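Local coordinates for SAM-dependent O-methyltransferase (Leptospira interrogans, PDB 2HNK), which binds S-adenosyl-L-homocysteine and probably transfers a methyl group from S-adenosylmethionine to a hydroxyl oxygen of its substrate, at residues C[60-65]-C[83-88]; C[77-82]-C[112-117]; C[146-151]-C[168-173]; C[182-187]-C[196-201]. One frame throughout, in Å; residues are numbered along the deposited sequence.

Contact 1: C[60-65]-C[83-88]; sequences GAKRII and PEDGKI
Segments 60-65 and 83-88 run parallel as the starts of two neighbouring strands, with Arg63 paired to Lys87 and Ile64 to Ile88. They are the two strands of a beta-alpha-beta unit of the Rossmann-like methyltransferase fold, whose crossover helix is 73-81. Lys87 N donates to Lys62 O at 2.7 Å, and Ile64 N reaches back to Lys87 O at 3.0 Å, in the carbonyl plane. A type I turn, Pro83 to Gly86, precedes strand 87-92.

Arg63 and Lys87 lie side by side on one face of the sheet. A bend at chi2 (-59°) folds the Arg63 guanidinium back over its neighbour, with Lys87 CD beneath the centre of its flat face, 3.7 Å from Arg63 CZ. The two positive ends stay close, Arg63 NH2 4.1 Å from Lys87 NZ, and each is tied to a backbone carbonyl: Arg63 NE to Phe141 O and Lys87 NZ to Asp140 O. Arg63 NH1 bridges two carbonyls close to its own plane, Lys62 O and Asp85 O, leaving Lys62 O gripped by two donors. On the other face, Ile64 CG2 meets Ile88 CD1 at 3.8 Å, both against Phe78 of the crossover helix. The extended Lys62 chain passes Pro83 CG at about a right angle and ends in a salt bridge, NZ taking the syn lone pair of Asp85 OD2 at 2.8 Å, while a water joins NZ to Asp85 OD1.

Contact 2: C[77-82]-C[112-117]; sequences CFASAL and NKIFLK
Two hydrogen bonds from a single ammonium group carry the polar side of this contact. Lys113 NZ donates to Ala79 O at 3.0 Å, nearly along the C=O axis, and to Leu82 O at 3.1 Å, from well above the carbonyl plane. Ala79 O lies in the last turn of helix 73-81, and Leu82 is the first residue beyond it to leave the helical conformation. The lysine thus lies where carbonyls emerge from the helix, and its positive charge probably interacts favourably with the helix dipole.

In the Rossmann-like sheet, segment 112-117 enters strand 114-118, an outermost strand of the sheet within this chain, next to strand 87-92. Helix 73-81, which precedes strand 87-92, is thus also tied to the next strand over, by Lys113 just before it and Ile114 at its start.

Apolar contact is slighter and comes from the carbon chains. Lys113 CG stands anti to the carbonyl carbon (chi1 -77°), and the chain bends only at chi3, bringing CE within 4.2 Å of Leu82 CB. Ile114 directs its longer branch at the helix, and CD1 touches the methyl CB of Ala79 at 3.8 Å. The same isoleucine packs against Ile88 of strand 87-92 and Trp105 of helix 95-107.

Contact 3: C[146-151]-C[168-173]; sequences SSIDLF and LKLLKP
Phe151 turns the edge of its ring, not a face, to two consecutive leucines. Leu171 CD2 lies in the ring plane, 3.6 Å from Phe151 CD1, whereas the Leu170 side chain crosses the ring at about a right angle and sets CB 3.8 Å from CE1. Ile148 runs alongside Leu170, pointing the same way, with its CG1 branch against Leu170 CB. Leu125 of helix 121-130 adds to this cluster, touching both Phe151 and Leu170.

In the Rossmann-like fold, helix 160-170 gives way to the short strand 171-172, whose Leu171 pairs in parallel with Ile148 before the chain turns at Pro173 toward strand 175-180. Leu170 O, at the helix end, is gripped by two successive amides, Ser147 N and Ile148 N. Lys172 N then donates to Ile148 O at 2.9 Å in a nearly straight bond.

Lys172 and Asp149 also lie side by side. The lysine chain, extended beyond CG, passes Ser146 O and closes a salt bridge from NZ to the syn lone pair of Asp149 OD1 at 2.9 Å. The other carboxylate oxygen, Asp149 OD2, accepts from the backbone amides of Lys62 and Arg63, and from a water shared with Lys172 NZ.

Contact 4: C[182-187]-C[196-201]; sequences VLWDGS and PSTVGI
Trp184 O is held by two donors from one residue: Ser187 N at 2.8 Å and Ser187 OG at 2.7 Å. The hydroxyl, with OG placed between the backbone N and the carbonyl carbon (chi1 67°), lies in the carbonyl plane on a lone pair. The double grip ties the loop 182-187 into a compact turn, which follows strand 175-180 of the Rossmann-like fold and faces the first turns of helix 196-210. Gly186 has a phi of 83°, which suits a glycine.

The indole of Trp184 reaches across to the helix and is held at its edge and over one face. At the edge, Trp184 NE1 donates to Ser197 OG at 2.9 Å, a bent bond whose acceptor is tilted 25° from the ring plane. Thr198 OG1 lies in that plane, 3.2 Å from Trp184 CD1; the same hydroxyl is hydrogen-bonded to Glu195 OE1. Over the face, Ile201 comes in at about a right angle and makes a CH-pi contact, CD1 lying over the five-membered ring, 3.8 Å from its centroid and nearest to CG and CD2.

Little more than one turn of helix thus supplies Ser197, Thr198 and Ile201 to a single ring. The Trp184 side chain is about 9 Å from the bound S-adenosyl-L-homocysteine, near the cofactor site but not touching the ligand. Nearby, Leu183 packs against Ile6 of the second subunit, placing this loop at the dimer contact. The other branch of Ile201 serves the start of the loop: CG2 packs 3.4 Å from Val182 O, an oxygen that also accepts from Asn205 ND2 further along the helix.

In the fold
From the N terminus, contact 1 closes first, joining strand 63-67 to strand 87-92 around helix 73-81. Contact 2 opens within that loop and closes beyond it, so the two cross; it ties the same helix to edge strand 114-118, and Ile88 N and O probably hydrogen-bond to Lys113 O and Phe115 N respectively. Contact 3 follows in series, closing the loop through helix 160-170. Its strand 148-153 lies on the other side of strand 63-67, where Asp149 meets contact 1, while Phe78 touches Leu150. Contact 4 closes last, a short loop after strand 175-180; its centre is about 29 Å from that of contact 1, across the centre of the chain.

Contact 1: C[60-65]-C[83-88]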
loop_
_atom_site.group_PDB
_atom_site.type_symbol
_atom_site.label_atom_id
_atom_site.label_comp_id
_atom_site.label_asym_id
_atom_site.label_seq_id
_atom_site.Cartn_x
_atom_site.Cartn_y
_atom_site.Cartn_z
ATOM N N GLY C 60 -3.580 7.121 8.496
ATOM C CA GLY C 60 -3.852 7.986 9.653
ATOM C C GLY C 60 -4.138 7.222 10.939
ATOM O O GLY C 60 -4.595 7.809 11.918
ATOM N N ALA C 61 -3.864 5.915 10.940
ATOM C CA ALA C 61 -4.095 5.044 12.105
ATOM C C ALA C 61 -3.499 5.581 13.412
ATOM O O ALA C 61 -2.364 6.078 13.439
ATOM C CB ALA C 61 -3.571 3.624 11.831
ATOM N N LYS C 62 -4.276 5.472 14.488
ATOM C CA LYS C 62 -3.803 5.826 15.832
ATOM C C LYS C 62 -3.924 4.661 16.808
ATOM O O LYS C 62 -3.290 4.669 17.864
ATOM C CB LYS C 62 -4.536 7.055 16.381
ATOM C CG LYS C 62 -4.294 8.310 15.563
ATOM C CD LYS C 62 -4.592 9.583 16.337
ATOM C CE LYS C 62 -4.114 10.789 15.528
ATOM N NZ LYS C 62 -4.144 12.054 16.311
ATOM N N ARG C 63 -4.746 3.672 16.463
ATOM C CA ARG C 63 -4.874 2.471 17.283
ATOM C C ARG C 63 -4.681 1.228 16.440
ATOM O O ARG C 63 -5.515 0.910 15.590
ATOM C CB ARG C 63 -6.233 2.423 18.001
ATOM C CG ARG C 63 -6.448 3.523 19.053
ATOM C CD ARG C 63 -5.380 3.484 20.155
ATOM N NE ARG C 63 -5.603 4.519 21.165
ATOM C CZ ARG C 63 -5.030 5.720 21.159
ATOM N NH1 ARG C 63 -4.164 6.063 20.210
ATOM N NH2 ARG C 63 -5.315 6.584 22.128
ATOM N N ILE C 64 -3.576 0.529 16.689
ATOM C CA ILE C 64 -3.209 -0.664 15.926
ATOM C C ILE C 64 -3.225 -1.913 16.814
ATOM O O ILE C 64 -2.846 -1.849 17.980
ATOM C CB ILE C 64 -1.799 -0.503 15.278
ATOM C CG1 ILE C 64 -1.784 0.692 14.309
ATOM C CG2 ILE C 64 -1.360 -1.802 14.583
ATOM C CD1 ILE C 64 -0.433 0.981 13.700
ATOM N N ILE C 65 -3.663 -3.041 16.264
ATOM C CA ILE C 65 -3.449 -4.332 16.923
ATOM C C ILE C 65 -2.657 -5.265 16.019
ATOM O O ILE C 65 -3.056 -5.530 14.888
ATOM C CB ILE C 65 -4.760 -5.023 17.370
ATOM C CG1 ILE C 65 -5.513 -4.161 18.387
ATOM C CG2 ILE C 65 -4.469 -6.417 17.959
ATOM C CD1 ILE C 65 -6.878 -4.720 18.769
ATOM N N PRO C 83 1.791 8.356 15.021
ATOM C CA PRO C 83 2.049 9.715 15.526
ATOM C C PRO C 83 2.342 9.642 17.025
ATOM O O PRO C 83 2.129 8.590 17.628
ATOM C CB PRO C 83 0.727 10.445 15.254
ATOM C CG PRO C 83 -0.303 9.369 15.239
ATOM C CD PRO C 83 0.369 8.156 14.672
ATOM N N GLU C 84 2.812 10.730 17.634
ATOM C CA GLU C 84 3.231 10.654 19.039
ATOM C C GLU C 84 2.096 10.272 19.994
ATOM O O GLU C 84 2.346 9.791 21.101
ATOM C CB GLU C 84 3.982 11.918 19.498
ATOM C CG GLU C 84 3.165 13.207 19.583
ATOM C CD GLU C 84 3.942 14.349 20.257
ATOM O OE1 GLU C 84 5.088 14.113 20.728
ATOM O OE2 GLU C 84 3.402 15.484 20.321
ATOM N N ASP C 85 0.858 10.457 19.545
ATOM C CA ASP C 85 -0.320 10.014 20.299
ATOM C C ASP C 85 -0.927 8.699 19.763
ATOM O O ASP C 85 -2.048 8.339 20.112
ATOM C CB ASP C 85 -1.382 11.124 20.328
ATOM C CG ASP C 85 -1.906 11.485 18.940
ATOM O OD1 ASP C 85 -1.208 11.223 17.938
ATOM O OD2 ASP C 85 -3.025 12.044 18.855
ATOM N N GLY C 86 -0.176 7.996 18.919
ATOM C CA GLY C 86 -0.627 6.737 18.344
ATOM C C GLY C 86 -0.126 5.580 19.181
ATOM O O GLY C 86 0.979 5.644 19.749
ATOM N N LYS C 87 -0.928 4.518 19.259
ATOM C CA LYS C 87 -0.597 3.363 20.096
ATOM C C LYS C 87 -0.851 2.014 19.409
ATOM O O LYS C 87 -1.754 1.898 18.588
ATOM C CB LYS C 87 -1.370 3.445 21.411
ATOM C CG LYS C 87 -1.006 4.666 22.250
ATOM C CD LYS C 87 -2.101 4.986 23.254
ATOM C CE LYS C 87 -1.800 6.295 23.964
ATOM N NZ LYS C 87 -2.634 6.435 25.194
ATOM N N ILE C 88 -0.051 1.007 19.766
ATOM C CA ILE C 88 -0.203 -0.360 19.230
ATOM C C ILE C 88 -0.301 -1.417 20.341
ATOM O O ILE C 88 0.499 -1.418 21.275
ATOM C CB ILE C 88 0.936 -0.725 18.204
ATOM C CG1 ILE C 88 0.829 -2.189 17.743
ATOM C CG2 ILE C 88 2.319 -0.418 18.762
ATOM C CD1 ILE C 88 1.782 -2.577 16.613
HETATM O O HOH W 1 -1.650 13.010 15.876
HETATM O O HOH W 2 -3.970 9.295 22.151
#

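Contact 2: C[77-82]-C[112-117]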
loop_
_atom_site.group_PDB
_atom_site.type_symbol
_atom_site.label_atom_id
_atom_site.label_comp_id
_atom_site.label_asym_id
_atom_site.label_seq_id
_atom_site.Cartn_x
_atom_site.Cartn_y
_atom_site.Cartn_z
ATOM N N CYS C 77 8.245 -1.205 13.377
ATOM C CA CYS C 77 7.855 -0.384 12.228
ATOM C C CYS C 77 6.549 0.363 12.463
ATOM O O CYS C 77 6.463 1.551 12.183
ATOM C CB CYS C 77 7.754 -1.227 10.954
ATOM S SG CYS C 77 9.310 -1.986 10.526
ATOM N N PHE C 78 5.534 -0.341 12.962
ATOM C CA PHE C 78 4.273 0.291 13.328
ATOM C C PHE C 78 4.469 1.366 14.392
ATOM O O PHE C 78 3.947 2.467 14.244
ATOM C CB PHE C 78 3.263 -0.738 13.841
ATOM C CG PHE C 78 2.712 -1.642 12.773
ATOM C CD1 PHE C 78 2.869 -3.023 12.867
ATOM C CD2 PHE C 78 2.032 -1.117 11.676
ATOM C CE1 PHE C 78 2.359 -3.875 11.884
ATOM C CE2 PHE C 78 1.525 -1.957 10.683
ATOM C CZ PHE C 78 1.687 -3.347 10.795
ATOM N N ALA C 79 5.225 1.045 15.446
ATOM C CA ALA C 79 5.405 1.949 16.585
ATOM C C ALA C 79 6.101 3.246 16.202
ATOM O O ALA C 79 5.690 4.314 16.659
ATOM C CB ALA C 79 6.131 1.255 17.754
ATOM N N SER C 80 7.135 3.160 15.361
ATOM C CA SER C 80 7.809 4.366 14.881
ATOM C C SER C 80 7.028 5.147 13.825
ATOM O O SER C 80 7.247 6.345 13.671
ATOM C CB SER C 80 9.237 4.087 14.401
ATOM O OG SER C 80 9.348 2.823 13.797
ATOM N N ALA C 81 6.122 4.479 13.108
ATOM C CA ALA C 81 5.288 5.151 12.102
ATOM C C ALA C 81 4.124 5.915 12.720
ATOM O O ALA C 81 3.712 6.938 12.179
ATOM C CB ALA C 81 4.771 4.164 11.069
ATOM N N LEU C 82 3.582 5.398 13.829
ATOM C CA LEU C 82 2.480 6.045 14.545
ATOM C C LEU C 82 2.814 7.480 14.942
ATOM O O LEU C 82 3.981 7.802 15.173
ATOM C CB LEU C 82 2.093 5.243 15.795
ATOM C CG LEU C 82 1.273 3.958 15.598
ATOM C CD1 LEU C 82 1.388 3.068 16.821
ATOM C CD2 LEU C 82 -0.183 4.246 15.280
ATOM N N ASN C 112 6.483 3.451 25.389
ATOM C CA ASN C 112 5.328 4.260 25.767
ATOM C C ASN C 112 4.144 4.058 24.812
ATOM O O ASN C 112 2.985 4.072 25.230
ATOM C CB ASN C 112 5.715 5.740 25.909
ATOM C CG ASN C 112 5.976 6.427 24.570
ATOM O OD1 ASN C 112 5.144 7.204 24.101
ATOM N ND2 ASN C 112 7.125 6.152 23.955
ATOM N N LYS C 113 4.461 3.807 23.543
ATOM C CA LYS C 113 3.458 3.618 22.482
ATOM C C LYS C 113 2.927 2.193 22.398
ATOM O O LYS C 113 1.955 1.946 21.696
ATOM C CB LYS C 113 4.066 3.996 21.126
ATOM C CG LYS C 113 4.170 5.494 20.870
ATOM C CD LYS C 113 5.161 5.793 19.746
ATOM C CE LYS C 113 4.603 6.815 18.781
ATOM N NZ LYS C 113 5.580 7.139 17.700
ATOM N N ILE C 114 3.565 1.260 23.106
ATOM C CA ILE C 114 3.327 -0.171 22.896
ATOM C C ILE C 114 2.688 -0.864 24.096
ATOM O O ILE C 114 3.124 -0.671 25.236
ATOM C CB ILE C 114 4.636 -0.906 22.509
ATOM C CG1 ILE C 114 5.266 -0.263 21.271
ATOM C CG2 ILE C 114 4.383 -2.383 22.271
ATOM C CD1 ILE C 114 6.667 -0.724 20.990
ATOM N N PHE C 115 1.669 -1.680 23.807
ATOM C CA PHE C 115 0.925 -2.465 24.789
ATOM C C PHE C 115 1.077 -3.951 24.472
ATOM O O PHE C 115 0.957 -4.365 23.320
ATOM C CB PHE C 115 -0.563 -2.102 24.741
ATOM C CG PHE C 115 -0.861 -0.671 25.107
ATOM C CD1 PHE C 115 -0.445 0.384 24.288
ATOM C CD2 PHE C 115 -1.587 -0.377 26.259
ATOM C CE1 PHE C 115 -0.723 1.700 24.628
ATOM C CE2 PHE C 115 -1.883 0.942 26.599
ATOM C CZ PHE C 115 -1.451 1.980 25.789
ATOM N N LEU C 116 1.329 -4.763 25.484
ATOM C CA LEU C 116 1.525 -6.190 25.262
ATOM C C LEU C 116 0.535 -7.021 26.070
ATOM O O LEU C 116 0.314 -6.765 27.255
ATOM C CB LEU C 116 2.967 -6.590 25.594
ATOM C CG LEU C 116 3.423 -8.046 25.416
ATOM C CD1 LEU C 116 3.410 -8.485 23.968
ATOM C CD2 LEU C 116 4.807 -8.218 25.998
ATOM N N LYS C 117 -0.074 -7.994 25.403
ATOM C CA LYS C 117 -0.886 -8.993 26.055
ATOM C C LYS C 117 -0.454 -10.382 25.595
ATOM O O LYS C 117 -0.708 -10.781 24.456
ATOM C CB LYS C 117 -2.375 -8.773 25.780
ATOM C CG LYS C 117 -3.307 -9.647 26.641
ATOM C CD LYS C 117 -2.996 -9.514 28.134
ATOM C CE LYS C 117 -3.852 -10.453 28.980
ATOM N NZ LYS C 117 -3.508 -11.874 28.740
#

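Contact 3: C[146-151]-C[168-173]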
loop_
_atom_site.group_PDB
_atom_site.type_symbol
_atom_site.label_atom_id
_atom_site.label_comp_id
_atom_site.label_asym_id
_atom_site.label_seq_id
_atom_site.Cartn_x
_atom_site.Cartn_y
_atom_site.Cartn_z
ATOM N N SER C 146 -15.694 -1.777 16.942
ATOM C CA SER C 146 -15.414 -0.552 16.182
ATOM C C SER C 146 -14.455 0.407 16.873
ATOM O O SER C 146 -14.692 1.610 16.906
ATOM C CB SER C 146 -16.720 0.173 15.834
ATOM O OG SER C 146 -17.378 -0.498 14.776
ATOM N N SER C 147 -13.374 -0.120 17.425
ATOM C CA SER C 147 -12.442 0.720 18.178
ATOM C C SER C 147 -11.035 0.811 17.563
ATOM O O SER C 147 -10.230 1.642 17.981
ATOM C CB SER C 147 -12.356 0.222 19.627
ATOM O OG SER C 147 -11.968 -1.140 19.681
ATOM N N ILE C 148 -10.751 -0.037 16.572
ATOM C CA ILE C 148 -9.395 -0.172 16.031
ATOM C C ILE C 148 -9.253 0.412 14.621
ATOM O O ILE C 148 -10.136 0.256 13.776
ATOM C CB ILE C 148 -8.921 -1.661 16.070
ATOM C CG1 ILE C 148 -9.159 -2.270 17.469
ATOM C CG2 ILE C 148 -7.459 -1.794 15.648
ATOM C CD1 ILE C 148 -8.401 -1.583 18.631
ATOM N N ASP C 149 -8.131 1.082 14.378
ATOM C CA ASP C 149 -7.861 1.673 13.066
ATOM C C ASP C 149 -7.259 0.677 12.089
ATOM O O ASP C 149 -7.634 0.640 10.912
ATOM C CB ASP C 149 -6.911 2.859 13.213
ATOM C CG ASP C 149 -7.502 3.973 14.036
ATOM O OD1 ASP C 149 -8.703 4.239 13.885
ATOM O OD2 ASP C 149 -6.765 4.588 14.818
ATOM N N LEU C 150 -6.321 -0.125 12.588
ATOM C CA LEU C 150 -5.526 -0.984 11.732
ATOM C C LEU C 150 -5.134 -2.275 12.440
ATOM O O LEU C 150 -4.792 -2.271 13.625
ATOM C CB LEU C 150 -4.292 -0.227 11.215
ATOM C CG LEU C 150 -3.381 -0.871 10.165
ATOM C CD1 LEU C 150 -2.722 0.193 9.285
ATOM C CD2 LEU C 150 -2.314 -1.745 10.812
ATOM N N PHE C 151 -5.198 -3.372 11.693
ATOM C CA PHE C 151 -4.753 -4.671 12.168
ATOM C C PHE C 151 -3.611 -5.202 11.331
ATOM O O PHE C 151 -3.613 -5.052 10.111
ATOM C CB PHE C 151 -5.886 -5.683 12.083
ATOM C CG PHE C 151 -6.665 -5.831 13.339
ATOM C CD1 PHE C 151 -7.782 -5.040 13.577
ATOM C CD2 PHE C 151 -6.300 -6.782 14.284
ATOM C CE1 PHE C 151 -8.525 -5.195 14.750
ATOM C CE2 PHE C 151 -7.040 -6.950 15.453
ATOM C CZ PHE C 151 -8.146 -6.152 15.689
ATOM N N LEU C 168 -12.805 -7.890 12.116
ATOM C CA LEU C 168 -13.809 -7.103 11.427
ATOM C C LEU C 168 -14.734 -6.395 12.417
ATOM O O LEU C 168 -15.210 -5.291 12.151
ATOM C CB LEU C 168 -14.613 -8.022 10.512
ATOM C CG LEU C 168 -14.775 -7.619 9.052
ATOM C CD1 LEU C 168 -13.434 -7.248 8.424
ATOM C CD2 LEU C 168 -15.445 -8.764 8.291
ATOM N N LYS C 169 -14.980 -7.046 13.553
ATOM C CA LYS C 169 -15.787 -6.497 14.634
ATOM C C LYS C 169 -15.023 -5.402 15.393
ATOM O O LYS C 169 -15.595 -4.364 15.750
ATOM C CB LYS C 169 -16.243 -7.629 15.569
ATOM C CG LYS C 169 -17.128 -7.173 16.739
ATOM C CD LYS C 169 -18.456 -7.935 16.771
ATOM C CE LYS C 169 -19.416 -7.433 15.693
ATOM N NZ LYS C 169 -20.493 -8.426 15.366
ATOM N N LEU C 170 -13.727 -5.620 15.616
ATOM C CA LEU C 170 -12.908 -4.624 16.310
ATOM C C LEU C 170 -12.569 -3.413 15.445
ATOM O O LEU C 170 -12.382 -2.319 15.968
ATOM C CB LEU C 170 -11.631 -5.254 16.877
ATOM C CG LEU C 170 -11.811 -6.057 18.172
ATOM C CD1 LEU C 170 -10.655 -7.017 18.376
ATOM C CD2 LEU C 170 -11.988 -5.139 19.396
ATOM N N LEU C 171 -12.491 -3.610 14.130
ATOM C CA LEU C 171 -12.159 -2.521 13.210
ATOM C C LEU C 171 -13.293 -1.513 13.066
ATOM O O LEU C 171 -14.452 -1.898 12.933
ATOM C CB LEU C 171 -11.805 -3.052 11.815
ATOM C CG LEU C 171 -10.409 -3.558 11.471
ATOM C CD1 LEU C 171 -10.409 -4.055 10.025
ATOM C CD2 LEU C 171 -9.336 -2.478 11.662
ATOM N N LYS C 172 -12.936 -0.229 13.073
ATOM C CA LYS C 172 -13.856 0.842 12.698
ATOM C C LYS C 172 -14.184 0.734 11.210
ATOM O O LYS C 172 -13.365 0.228 10.432
ATOM C CB LYS C 172 -13.217 2.208 12.954
ATOM C CG LYS C 172 -12.788 2.483 14.395
ATOM C CD LYS C 172 -12.222 3.890 14.470
ATOM C CE LYS C 172 -11.418 4.105 15.719
ATOM N NZ LYS C 172 -10.736 5.414 15.594
ATOM N N PRO C 173 -15.380 1.204 10.795
ATOM C CA PRO C 173 -15.629 1.304 9.356
ATOM C C PRO C 173 -14.528 2.133 8.698
ATOM O O PRO C 173 -14.062 3.108 9.283
ATOM C CB PRO C 173 -16.982 2.026 9.292
ATOM C CG PRO C 173 -17.673 1.600 10.570
ATOM C CD PRO C 173 -16.555 1.637 11.581
HETATM O O HOH W 3 -17.527 -3.255 14.589
HETATM O O HOH W 4 -8.286 5.753 16.834
#

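Contact 4: C[182-187]-C[196-201]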
loop_
_atom_site.group_PDB
_atom_site.type_symbol
_atom_site.label_atom_id
_atom_site.label_comp_id
_atom_site.label_asym_id
_atom_site.label_seq_id
_atom_site.Cartn_x
_atom_site.Cartn_y
_atom_site.Cartn_z
ATOM N N VAL C 182 -0.130 -14.467 2.926
ATOM C CA VAL C 182 -1.337 -14.879 2.207
ATOM C C VAL C 182 -1.059 -15.753 0.977
ATOM O O VAL C 182 -1.974 -16.355 0.419
ATOM C CB VAL C 182 -2.269 -13.670 1.851
ATOM C CG1 VAL C 182 -2.882 -13.055 3.122
ATOM C CG2 VAL C 182 -1.542 -12.608 1.018
ATOM N N LEU C 183 0.203 -15.839 0.570
ATOM C CA LEU C 183 0.582 -16.710 -0.548
ATOM C C LEU C 183 1.265 -18.001 -0.080
ATOM O O LEU C 183 1.381 -18.950 -0.846
ATOM C CB LEU C 183 1.426 -15.953 -1.579
ATOM C CG LEU C 183 0.673 -14.836 -2.324
ATOM C CD1 LEU C 183 1.590 -14.085 -3.262
ATOM C CD2 LEU C 183 -0.545 -15.378 -3.078
ATOM N N TRP C 184 1.699 -18.016 1.181
ATOM C CA TRP C 184 2.282 -19.199 1.825
ATOM C C TRP C 184 3.256 -19.946 0.908
ATOM O O TRP C 184 3.040 -21.110 0.549
ATOM C CB TRP C 184 1.165 -20.107 2.346
ATOM C CG TRP C 184 1.486 -20.919 3.573
ATOM C CD1 TRP C 184 1.094 -22.207 3.813
ATOM C CD2 TRP C 184 2.236 -20.511 4.731
ATOM N NE1 TRP C 184 1.554 -22.627 5.030
ATOM C CE2 TRP C 184 2.255 -21.610 5.620
ATOM C CE3 TRP C 184 2.893 -19.327 5.104
ATOM C CZ2 TRP C 184 2.912 -21.564 6.863
ATOM C CZ3 TRP C 184 3.544 -19.280 6.336
ATOM C CH2 TRP C 184 3.544 -20.393 7.203
ATOM N N ASP C 185 4.317 -19.238 0.520
ATOM C CA ASP C 185 5.363 -19.735 -0.381
ATOM C C ASP C 185 4.797 -20.333 -1.671
ATOM O O ASP C 185 5.388 -21.226 -2.276
ATOM C CB ASP C 185 6.274 -20.725 0.355
ATOM C CG ASP C 185 7.666 -20.805 -0.245
ATOM O OD1 ASP C 185 8.178 -19.796 -0.776
ATOM O OD2 ASP C 185 8.254 -21.892 -0.180
ATOM N N GLY C 186 3.635 -19.836 -2.081
ATOM C CA GLY C 186 2.977 -20.344 -3.270
ATOM C C GLY C 186 2.141 -21.607 -3.100
ATOM O O GLY C 186 1.498 -22.027 -4.050
ATOM N N SER C 187 2.140 -22.203 -1.902
ATOM C CA SER C 187 1.411 -23.467 -1.654
ATOM C C SER C 187 -0.111 -23.339 -1.764
ATOM O O SER C 187 -0.800 -24.326 -2.028
ATOM C CB SER C 187 1.776 -24.060 -0.295
ATOM O OG SER C 187 1.308 -23.233 0.750
ATOM N N PRO C 196 -2.714 -27.918 7.599
ATOM C CA PRO C 196 -3.636 -27.031 8.328
ATOM C C PRO C 196 -3.379 -25.527 8.139
ATOM O O PRO C 196 -4.330 -24.744 8.130
ATOM C CB PRO C 196 -3.422 -27.432 9.792
ATOM C CG PRO C 196 -3.020 -28.873 9.714
ATOM C CD PRO C 196 -2.134 -28.943 8.491
ATOM N N SER C 197 -2.116 -25.134 7.979
ATOM C CA SER C 197 -1.756 -23.716 7.799
ATOM C C SER C 197 -2.197 -23.235 6.419
ATOM O O SER C 197 -2.869 -22.201 6.291
ATOM C CB SER C 197 -0.249 -23.508 7.987
ATOM O OG SER C 197 0.477 -24.338 7.104
ATOM N N THR C 198 -1.845 -24.028 5.404
ATOM C CA THR C 198 -2.220 -23.768 4.019
ATOM C C THR C 198 -3.727 -23.706 3.852
ATOM O O THR C 198 -4.233 -22.850 3.112
ATOM C CB THR C 198 -1.657 -24.837 3.065
ATOM O OG1 THR C 198 -0.285 -25.092 3.380
ATOM C CG2 THR C 198 -1.775 -24.387 1.604
ATOM N N VAL C 199 -4.442 -24.607 4.532
ATOM C CA VAL C 199 -5.906 -24.609 4.489
ATOM C C VAL C 199 -6.467 -23.321 5.120
ATOM O O VAL C 199 -7.300 -22.648 4.520
ATOM C CB VAL C 199 -6.518 -25.912 5.113
ATOM C CG1 VAL C 199 -8.047 -25.827 5.224
ATOM C CG2 VAL C 199 -6.122 -27.151 4.283
ATOM N N GLY C 200 -5.987 -22.969 6.311
ATOM C CA GLY C 200 -6.407 -21.738 6.995
ATOM C C GLY C 200 -6.263 -20.490 6.136
ATOM O O GLY C 200 -7.205 -19.718 5.991
ATOM N N ILE C 201 -5.090 -20.316 5.534
ATOM C CA ILE C 201 -4.825 -19.190 4.626
ATOM C C ILE C 201 -5.737 -19.168 3.382
ATOM O O ILE C 201 -6.300 -18.122 3.059
ATOM C CB ILE C 201 -3.316 -19.113 4.250
ATOM C CG1 ILE C 201 -2.489 -18.870 5.510
ATOM C CG2 ILE C 201 -3.058 -18.020 3.190
ATOM C CD1 ILE C 201 -1.010 -19.084 5.338
#